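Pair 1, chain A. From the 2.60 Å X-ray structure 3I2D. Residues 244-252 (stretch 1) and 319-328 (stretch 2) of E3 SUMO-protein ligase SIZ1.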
# COMPACT_ATOMS: atom_id res chain seq x y z
N THR A 244 -18.47 -33.91 -16.58
CA THR A 244 -17.19 -33.21 -16.56
C THR A 244 -16.83 -32.79 -15.14
O THR A 244 -17.67 -32.80 -14.23
CB THR A 244 -17.22 -31.93 -17.46
OG1 THR A 244 -17.62 -32.29 -18.79
CG2 THR A 244 -15.84 -31.28 -17.53
N SER A 245 -15.56 -32.42 -14.95
CA SER A 245 -15.07 -31.99 -13.65
C SER A 245 -13.88 -31.07 -13.85
O SER A 245 -13.19 -31.12 -14.88
CB SER A 245 -14.62 -33.20 -12.82
OG SER A 245 -13.38 -33.72 -13.29
N THR A 246 -13.64 -30.22 -12.85
CA THR A 246 -12.52 -29.29 -12.89
C THR A 246 -11.59 -29.63 -11.72
O THR A 246 -12.03 -30.10 -10.67
CB THR A 246 -12.99 -27.82 -12.74
OG1 THR A 246 -14.06 -27.56 -13.66
CG2 THR A 246 -11.83 -26.85 -13.01
N ILE A 247 -10.29 -29.43 -11.93
CA ILE A 247 -9.32 -29.69 -10.87
C ILE A 247 -8.89 -28.32 -10.34
O ILE A 247 -8.47 -27.45 -11.11
CB ILE A 247 -8.08 -30.45 -11.40
CG1 ILE A 247 -8.50 -31.80 -12.00
CG2 ILE A 247 -7.11 -30.68 -10.26
CD1 ILE A 247 -9.29 -31.70 -13.31
N MET A 248 -9.03 -28.13 -9.03
CA MET A 248 -8.67 -26.88 -8.40
C MET A 248 -7.57 -27.16 -7.40
O MET A 248 -7.57 -28.21 -6.78
CB MET A 248 -9.88 -26.29 -7.66
CG MET A 248 -9.56 -25.10 -6.79
SD MET A 248 -11.02 -24.42 -5.98
CE MET A 248 -11.09 -25.46 -4.53
N SER A 249 -6.65 -26.21 -7.25
CA SER A 249 -5.54 -26.37 -6.33
C SER A 249 -5.81 -25.75 -4.97
O SER A 249 -6.49 -24.73 -4.88
CB SER A 249 -4.27 -25.74 -6.89
OG SER A 249 -3.19 -25.86 -5.98
N LEU A 250 -5.28 -26.37 -3.93
CA LEU A 250 -5.42 -25.85 -2.58
C LEU A 250 -4.16 -25.01 -2.29
O LEU A 250 -4.03 -24.39 -1.23
CB LEU A 250 -5.53 -27.00 -1.58
CG LEU A 250 -6.68 -27.98 -1.81
CD1 LEU A 250 -6.75 -28.96 -0.64
CD2 LEU A 250 -7.99 -27.21 -1.95
N GLN A 251 -3.25 -25.01 -3.25
CA GLN A 251 -1.99 -24.28 -3.16
C GLN A 251 -2.14 -22.83 -3.63
O GLN A 251 -2.90 -22.53 -4.55
CB GLN A 251 -0.92 -24.98 -4.01
CG GLN A 251 -0.72 -26.46 -3.66
CD GLN A 251 -0.36 -26.67 -2.20
OE1 GLN A 251 0.79 -26.50 -1.80
NE2 GLN A 251 -1.34 -27.04 -1.39
N CYS A 252 -1.40 -21.94 -2.98
CA CYS A 252 -1.41 -20.53 -3.33
C CYS A 252 -0.47 -20.28 -4.51
O CYS A 252 0.59 -20.89 -4.61
CB CYS A 252 -0.96 -19.71 -2.13
SG CYS A 252 -0.90 -17.95 -2.42
N ASN A 319 -1.88 -32.86 3.51
CA ASN A 319 -0.97 -33.12 2.40
C ASN A 319 -1.62 -33.18 1.01
O ASN A 319 -0.95 -33.46 0.02
CB ASN A 319 -0.22 -34.42 2.67
CG ASN A 319 -1.16 -35.58 2.87
OD1 ASN A 319 -2.10 -35.50 3.66
ND2 ASN A 319 -0.92 -36.67 2.15
N VAL A 320 -2.92 -32.95 0.94
CA VAL A 320 -3.61 -32.97 -0.35
C VAL A 320 -3.28 -31.65 -1.03
O VAL A 320 -3.28 -30.60 -0.38
CB VAL A 320 -5.13 -33.06 -0.17
CG1 VAL A 320 -5.80 -33.35 -1.49
CG2 VAL A 320 -5.47 -34.12 0.86
N GLU A 321 -2.98 -31.67 -2.32
CA GLU A 321 -2.64 -30.44 -3.01
C GLU A 321 -3.63 -30.03 -4.08
O GLU A 321 -3.59 -28.92 -4.60
CB GLU A 321 -1.24 -30.53 -3.61
CG GLU A 321 -0.12 -30.51 -2.56
CD GLU A 321 1.27 -30.51 -3.18
OE1 GLU A 321 2.26 -30.44 -2.42
OE2 GLU A 321 1.37 -30.58 -4.43
N GLN A 322 -4.53 -30.95 -4.42
CA GLN A 322 -5.56 -30.65 -5.40
C GLN A 322 -6.85 -31.32 -5.03
O GLN A 322 -6.87 -32.26 -4.24
CB GLN A 322 -5.15 -31.13 -6.79
CG GLN A 322 -4.00 -30.37 -7.37
CD GLN A 322 -3.62 -30.91 -8.73
OE1 GLN A 322 -3.31 -32.10 -8.88
NE2 GLN A 322 -3.67 -30.04 -9.74
N VAL A 323 -7.94 -30.81 -5.59
CA VAL A 323 -9.24 -31.38 -5.32
C VAL A 323 -10.02 -31.45 -6.62
O VAL A 323 -9.91 -30.56 -7.47
CB VAL A 323 -9.99 -30.54 -4.29
CG1 VAL A 323 -11.33 -31.14 -4.03
CG2 VAL A 323 -9.21 -30.49 -3.00
N GLU A 324 -10.78 -32.53 -6.80
CA GLU A 324 -11.59 -32.68 -8.00
C GLU A 324 -13.00 -32.23 -7.68
O GLU A 324 -13.61 -32.67 -6.71
CB GLU A 324 -11.61 -34.13 -8.48
CG GLU A 324 -12.38 -34.29 -9.77
CD GLU A 324 -11.74 -35.28 -10.73
OE1 GLU A 324 -10.53 -35.12 -11.03
OE2 GLU A 324 -12.44 -36.21 -11.17
N LEU A 325 -13.51 -31.32 -8.51
CA LEU A 325 -14.84 -30.78 -8.33
C LEU A 325 -15.79 -31.27 -9.41
O LEU A 325 -15.40 -31.38 -10.58
CB LEU A 325 -14.79 -29.25 -8.36
CG LEU A 325 -13.90 -28.55 -7.33
CD1 LEU A 325 -13.93 -27.04 -7.58
CD2 LEU A 325 -14.39 -28.88 -5.93
N THR A 326 -17.02 -31.55 -9.01
CA THR A 326 -18.05 -31.99 -9.94
C THR A 326 -19.17 -30.95 -10.02
O THR A 326 -19.43 -30.20 -9.07
CB THR A 326 -18.65 -33.37 -9.53
OG1 THR A 326 -19.15 -33.32 -8.19
CG2 THR A 326 -17.60 -34.45 -9.65
N SER A 327 -19.81 -30.90 -11.18
CA SER A 327 -20.90 -29.97 -11.45
C SER A 327 -21.78 -29.87 -10.22
O SER A 327 -22.39 -28.84 -9.95
CB SER A 327 -21.72 -30.49 -12.63
OG SER A 327 -20.86 -31.04 -13.61
N ASP A 328 -21.84 -30.97 -9.48
CA ASP A 328 -22.63 -31.06 -8.26
C ASP A 328 -22.19 -29.91 -7.35
O ASP A 328 -22.98 -29.04 -7.01
CB ASP A 328 -22.36 -32.40 -7.56
CG ASP A 328 -23.42 -32.75 -6.51
OD1 ASP A 328 -24.45 -33.35 -6.89
OD2 ASP A 328 -23.23 -32.41 -5.32

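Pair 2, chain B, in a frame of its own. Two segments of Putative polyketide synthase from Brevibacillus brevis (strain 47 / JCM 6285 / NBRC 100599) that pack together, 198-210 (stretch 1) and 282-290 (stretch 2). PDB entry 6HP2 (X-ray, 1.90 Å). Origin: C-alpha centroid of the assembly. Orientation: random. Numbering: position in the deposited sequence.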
# COMPACT_ATOMS: atom_id res chain seq x y z
N LEU B 198 0.42 -6.25 0.02
CA LEU B 198 -0.57 -5.21 0.13
C LEU B 198 -0.38 -4.36 1.37
O LEU B 198 0.07 -4.83 2.41
CB LEU B 198 -1.96 -5.81 0.20
CG LEU B 198 -2.36 -6.79 -0.83
CD1 LEU B 198 -3.78 -7.31 -0.42
CD2 LEU B 198 -2.42 -6.22 -2.18
N ILE B 199 -0.78 -3.10 1.23
CA ILE B 199 -1.05 -2.22 2.35
C ILE B 199 -2.50 -1.83 2.15
O ILE B 199 -2.83 -1.19 1.15
CB ILE B 199 -0.14 -0.98 2.41
CG1 ILE B 199 1.34 -1.40 2.57
CG2 ILE B 199 -0.56 -0.06 3.56
CD1 ILE B 199 2.26 -0.29 2.88
N ASP B 200 -3.35 -2.15 3.14
CA ASP B 200 -4.79 -2.04 2.92
C ASP B 200 -5.52 -2.00 4.25
O ASP B 200 -4.95 -2.22 5.34
CB ASP B 200 -5.29 -3.17 2.05
CG ASP B 200 -6.22 -2.72 0.96
OD1 ASP B 200 -7.07 -1.86 1.23
OD2 ASP B 200 -6.12 -3.27 -0.18
N TYR B 201 -6.80 -1.69 4.15
CA TYR B 201 -7.68 -1.63 5.31
C TYR B 201 -8.51 -2.88 5.56
O TYR B 201 -8.98 -3.57 4.64
CB TYR B 201 -8.61 -0.44 5.18
CG TYR B 201 -7.99 0.88 5.41
CD1 TYR B 201 -7.58 1.26 6.69
CD2 TYR B 201 -7.82 1.83 4.36
CE1 TYR B 201 -7.05 2.50 6.91
CE2 TYR B 201 -7.29 3.08 4.62
CZ TYR B 201 -6.87 3.40 5.87
OH TYR B 201 -6.32 4.66 6.17
N ILE B 202 -8.70 -3.17 6.84
CA ILE B 202 -9.64 -4.19 7.30
C ILE B 202 -10.72 -3.50 8.15
O ILE B 202 -10.40 -2.70 9.05
CB ILE B 202 -8.93 -5.26 8.14
CG1 ILE B 202 -7.82 -5.93 7.34
CG2 ILE B 202 -9.92 -6.27 8.73
CD1 ILE B 202 -6.94 -6.84 8.24
N ALA B 203 -11.98 -3.84 7.91
CA ALA B 203 -13.06 -3.27 8.69
C ALA B 203 -13.30 -4.19 9.89
O ALA B 203 -13.44 -5.41 9.71
CB ALA B 203 -14.31 -3.09 7.84
N ASN B 204 -13.34 -3.63 11.09
CA ASN B 204 -13.55 -4.40 12.33
C ASN B 204 -15.00 -4.48 12.75
O ASN B 204 -15.30 -4.69 13.92
CB ASN B 204 -12.69 -3.81 13.43
CG ASN B 204 -11.23 -3.91 13.09
OD1 ASN B 204 -10.79 -5.01 12.65
ND2 ASN B 204 -10.50 -2.80 13.13
N THR B 205 -15.89 -4.38 11.79
CA THR B 205 -17.32 -4.33 11.98
C THR B 205 -17.96 -5.58 11.41
O THR B 205 -17.35 -6.37 10.68
CB THR B 205 -17.86 -3.07 11.30
OG1 THR B 205 -17.24 -2.97 10.01
CG2 THR B 205 -17.51 -1.86 12.09
N ARG B 206 -19.22 -5.78 11.74
CA ARG B 206 -19.92 -6.95 11.24
C ARG B 206 -20.14 -6.87 9.74
O ARG B 206 -20.11 -7.91 9.07
CB ARG B 206 -21.26 -7.08 11.96
CG ARG B 206 -21.13 -7.57 13.38
CD ARG B 206 -22.50 -7.88 13.96
NE ARG B 206 -22.44 -8.35 15.33
CZ ARG B 206 -23.51 -8.58 16.08
NH1 ARG B 206 -24.72 -8.38 15.57
NH2 ARG B 206 -23.38 -9.01 17.33
N GLY B 207 -20.37 -5.67 9.20
CA GLY B 207 -20.50 -5.47 7.78
C GLY B 207 -19.39 -4.59 7.20
O GLY B 207 -18.70 -3.85 7.93
N PRO B 208 -19.22 -4.62 5.88
CA PRO B 208 -18.15 -3.82 5.26
C PRO B 208 -18.42 -2.33 5.37
O PRO B 208 -19.56 -1.90 5.56
CB PRO B 208 -18.16 -4.30 3.79
CG PRO B 208 -19.57 -4.75 3.57
CD PRO B 208 -20.05 -5.32 4.89
N ILE B 209 -17.35 -1.55 5.34
CA ILE B 209 -17.43 -0.11 5.44
C ILE B 209 -17.33 0.41 4.02
O ILE B 209 -16.37 0.10 3.30
CB ILE B 209 -16.34 0.45 6.35
CG1 ILE B 209 -16.67 0.09 7.81
CG2 ILE B 209 -16.23 1.96 6.17
CD1 ILE B 209 -15.63 0.50 8.82
N VAL B 210 -18.36 1.13 3.60
CA VAL B 210 -18.52 1.53 2.20
C VAL B 210 -18.94 2.99 2.19
O VAL B 210 -19.93 3.35 2.85
CB VAL B 210 -19.57 0.68 1.46
CG1 VAL B 210 -19.91 1.32 0.10
CG2 VAL B 210 -19.11 -0.75 1.29
N GLY B 282 -11.41 2.73 15.98
CA GLY B 282 -11.11 1.31 15.87
C GLY B 282 -11.96 0.59 14.84
O GLY B 282 -11.89 -0.63 14.74
N TRP B 283 -12.69 1.33 14.03
CA TRP B 283 -13.58 0.72 13.05
C TRP B 283 -12.82 0.06 11.93
O TRP B 283 -13.35 -0.88 11.31
CB TRP B 283 -14.53 1.75 12.44
CG TRP B 283 -15.47 2.32 13.45
CD1 TRP B 283 -15.82 1.78 14.65
CD2 TRP B 283 -16.11 3.59 13.36
NE1 TRP B 283 -16.67 2.65 15.33
CE2 TRP B 283 -16.87 3.76 14.54
CE3 TRP B 283 -16.10 4.60 12.39
CZ2 TRP B 283 -17.65 4.93 14.78
CZ3 TRP B 283 -16.89 5.76 12.62
CH2 TRP B 283 -17.64 5.91 13.82
N ILE B 284 -11.64 0.58 11.59
CA ILE B 284 -10.81 -0.03 10.57
C ILE B 284 -9.41 -0.21 11.10
O ILE B 284 -8.99 0.42 12.08
CB ILE B 284 -10.76 0.80 9.28
CG1 ILE B 284 -10.20 2.19 9.58
CG2 ILE B 284 -12.16 0.87 8.69
CD1 ILE B 284 -10.26 3.18 8.34
N SER B 285 -8.71 -1.15 10.47
CA SER B 285 -7.31 -1.42 10.73
C SER B 285 -6.53 -1.23 9.44
O SER B 285 -6.92 -1.75 8.38
CB SER B 285 -7.08 -2.84 11.27
OG SER B 285 -7.70 -3.01 12.51
N TYR B 286 -5.38 -0.54 9.52
CA TYR B 286 -4.50 -0.30 8.40
C TYR B 286 -3.43 -1.36 8.54
O TYR B 286 -2.67 -1.34 9.51
CB TYR B 286 -3.86 1.06 8.60
CG TYR B 286 -2.92 1.51 7.53
CD1 TYR B 286 -1.60 1.11 7.50
CD2 TYR B 286 -3.33 2.42 6.60
CE1 TYR B 286 -0.74 1.59 6.52
CE2 TYR B 286 -2.52 2.88 5.62
CZ TYR B 286 -1.21 2.51 5.62
OH TYR B 286 -0.41 2.99 4.60
N CYS B 287 -3.34 -2.28 7.59
CA CYS B 287 -2.37 -3.36 7.75
C CYS B 287 -1.48 -3.69 6.56
O CYS B 287 -1.82 -3.39 5.41
CB CYS B 287 -3.11 -4.64 8.13
SG CYS B 287 -4.16 -4.60 9.59
N LEU B 288 -0.34 -4.32 6.84
CA LEU B 288 0.57 -4.76 5.79
C LEU B 288 0.29 -6.26 5.59
O LEU B 288 0.39 -7.04 6.54
CB LEU B 288 2.03 -4.56 6.17
CG LEU B 288 2.43 -3.29 6.93
CD1 LEU B 288 3.91 -3.32 7.25
CD2 LEU B 288 2.08 -2.05 6.12
N PHE B 289 -0.06 -6.67 4.38
CA PHE B 289 -0.35 -8.07 4.05
C PHE B 289 0.79 -8.68 3.23
O PHE B 289 1.17 -8.11 2.21
CB PHE B 289 -1.61 -8.25 3.19
CG PHE B 289 -2.88 -7.73 3.78
CD1 PHE B 289 -3.06 -6.39 4.01
CD2 PHE B 289 -3.94 -8.57 3.95
CE1 PHE B 289 -4.28 -5.92 4.48
CE2 PHE B 289 -5.16 -8.11 4.46
CZ PHE B 289 -5.31 -6.79 4.72
N LYS B 290 1.23 -9.87 3.62
CA LYS B 290 2.15 -10.69 2.80
C LYS B 290 1.45 -12.01 2.50
O LYS B 290 1.19 -12.84 3.41
CB LYS B 290 3.48 -10.90 3.50
CG LYS B 290 3.97 -9.63 4.15
CD LYS B 290 5.47 -9.76 4.55
CE LYS B 290 5.93 -8.44 5.12
NZ LYS B 290 7.37 -8.43 5.44
O HOH W 1 -8.43 -5.99 11.81

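The sharpest difference lies where the first strand gives way to loop: the matched residues A:Leu250 and B:Asn204, whose CA atoms superpose to 0.2 Å, use the same direction of approach for different chemistry. In pair 1, A:Leu250 makes apolar contact, its CD2 lying 3.7 Å from CG2 of A:Val323. In pair 2, the amide of B:Asn204 takes that place and B:Ser285 replaces the valine, so the contact becomes polar: B:Asn204 ND2 donates to B:Ser285 OG at 2.9 Å and to the carbonyl B:Gly282 O at 3.0 Å, thus spending both its hydrogens on the second stretch. A water bridges the same two side chains: it donates to B:Asn204 OD1 (water oxygen to OD1 2.7 Å) and is hydrogen-bonded to B:Ser285 OG (water oxygen to OG 3.1 Å).

The frame beneath is shared. Fourteen central residues superpose with an RMSD of 0.6 Å, and in each pair two antiparallel strands run at a similar angle, 151° in pair 1 and 153° in pair 2. A:Met248 and A:Val323 form a hydrogen-bonded pair, with A:Met248 N to A:Val323 O at 3.0 Å and A:Val323 N to A:Met248 O at 2.9 Å; the matching B:Ile202 and B:Ser285 do the same, with both N-to-O distances, B:Ile202 N to B:Ser285 O and B:Ser285 N to B:Ile202 O, at 2.7 Å. The next such pair, A:Thr246 with A:Leu325, corresponds to B:Asp200 with B:Cys287. Past the strand, the backbone amide at the leucine/asparagine position makes the same bond in both pairs, although the side chains differ: A:Leu250 N reaches A:Glu321 O at 3.1 Å, and B:Asn204 N reaches B:Trp283 O at 2.8 Å.

On the sheet face of A:Ile247 and A:Glu324, pair 1 is comparatively open and mixed in character. A:Ile247 CG2 lies 3.5 Å from A:Gln322 NE2, an aliphatic branch against an amide. Pair 2 fills these three positions with B:Tyr201, B:Tyr286 and B:Ile284, all buried. The two rings form an offset edge-to-face pair, the edge of B:Tyr286 directed toward the face of B:Tyr201, with centroids 5.5 Å apart and planes at 81°, while B:Tyr201 CE1 meets B:Ile284 CD1 at 3.6 Å. Further along, B:Ile199, matching A:Ser245, extends the apolar surface, its CG1 3.7 Å from B:Leu288 CD2.

On the face of A:Met248, and of B:Ile202 in pair 2, apolar contacts form in both pairs, among some polar residues (A:Thr246; B:Asp200 and B:Ser285). A:Met248 CB packs 4.1 Å from A:Leu325 CD1; at the equivalent positions B:Ile202 CD1 touches B:Cys287 SG at 3.8 Å. B:Ile202 CG1 also lies 3.7 Å from CZ of B:Phe289, a residue without a superposed counterpart in pair 1.

A:Ser249 matches B:Ala203, and its hydroxyl adds a local brace: A:Gln251 N donates to A:Ser249 OG at 2.9 Å, and A:Ser249 OG makes a weak hydrogen bond to A:Glu321 O at 3.4 Å. The alanine methyl has no such capacity.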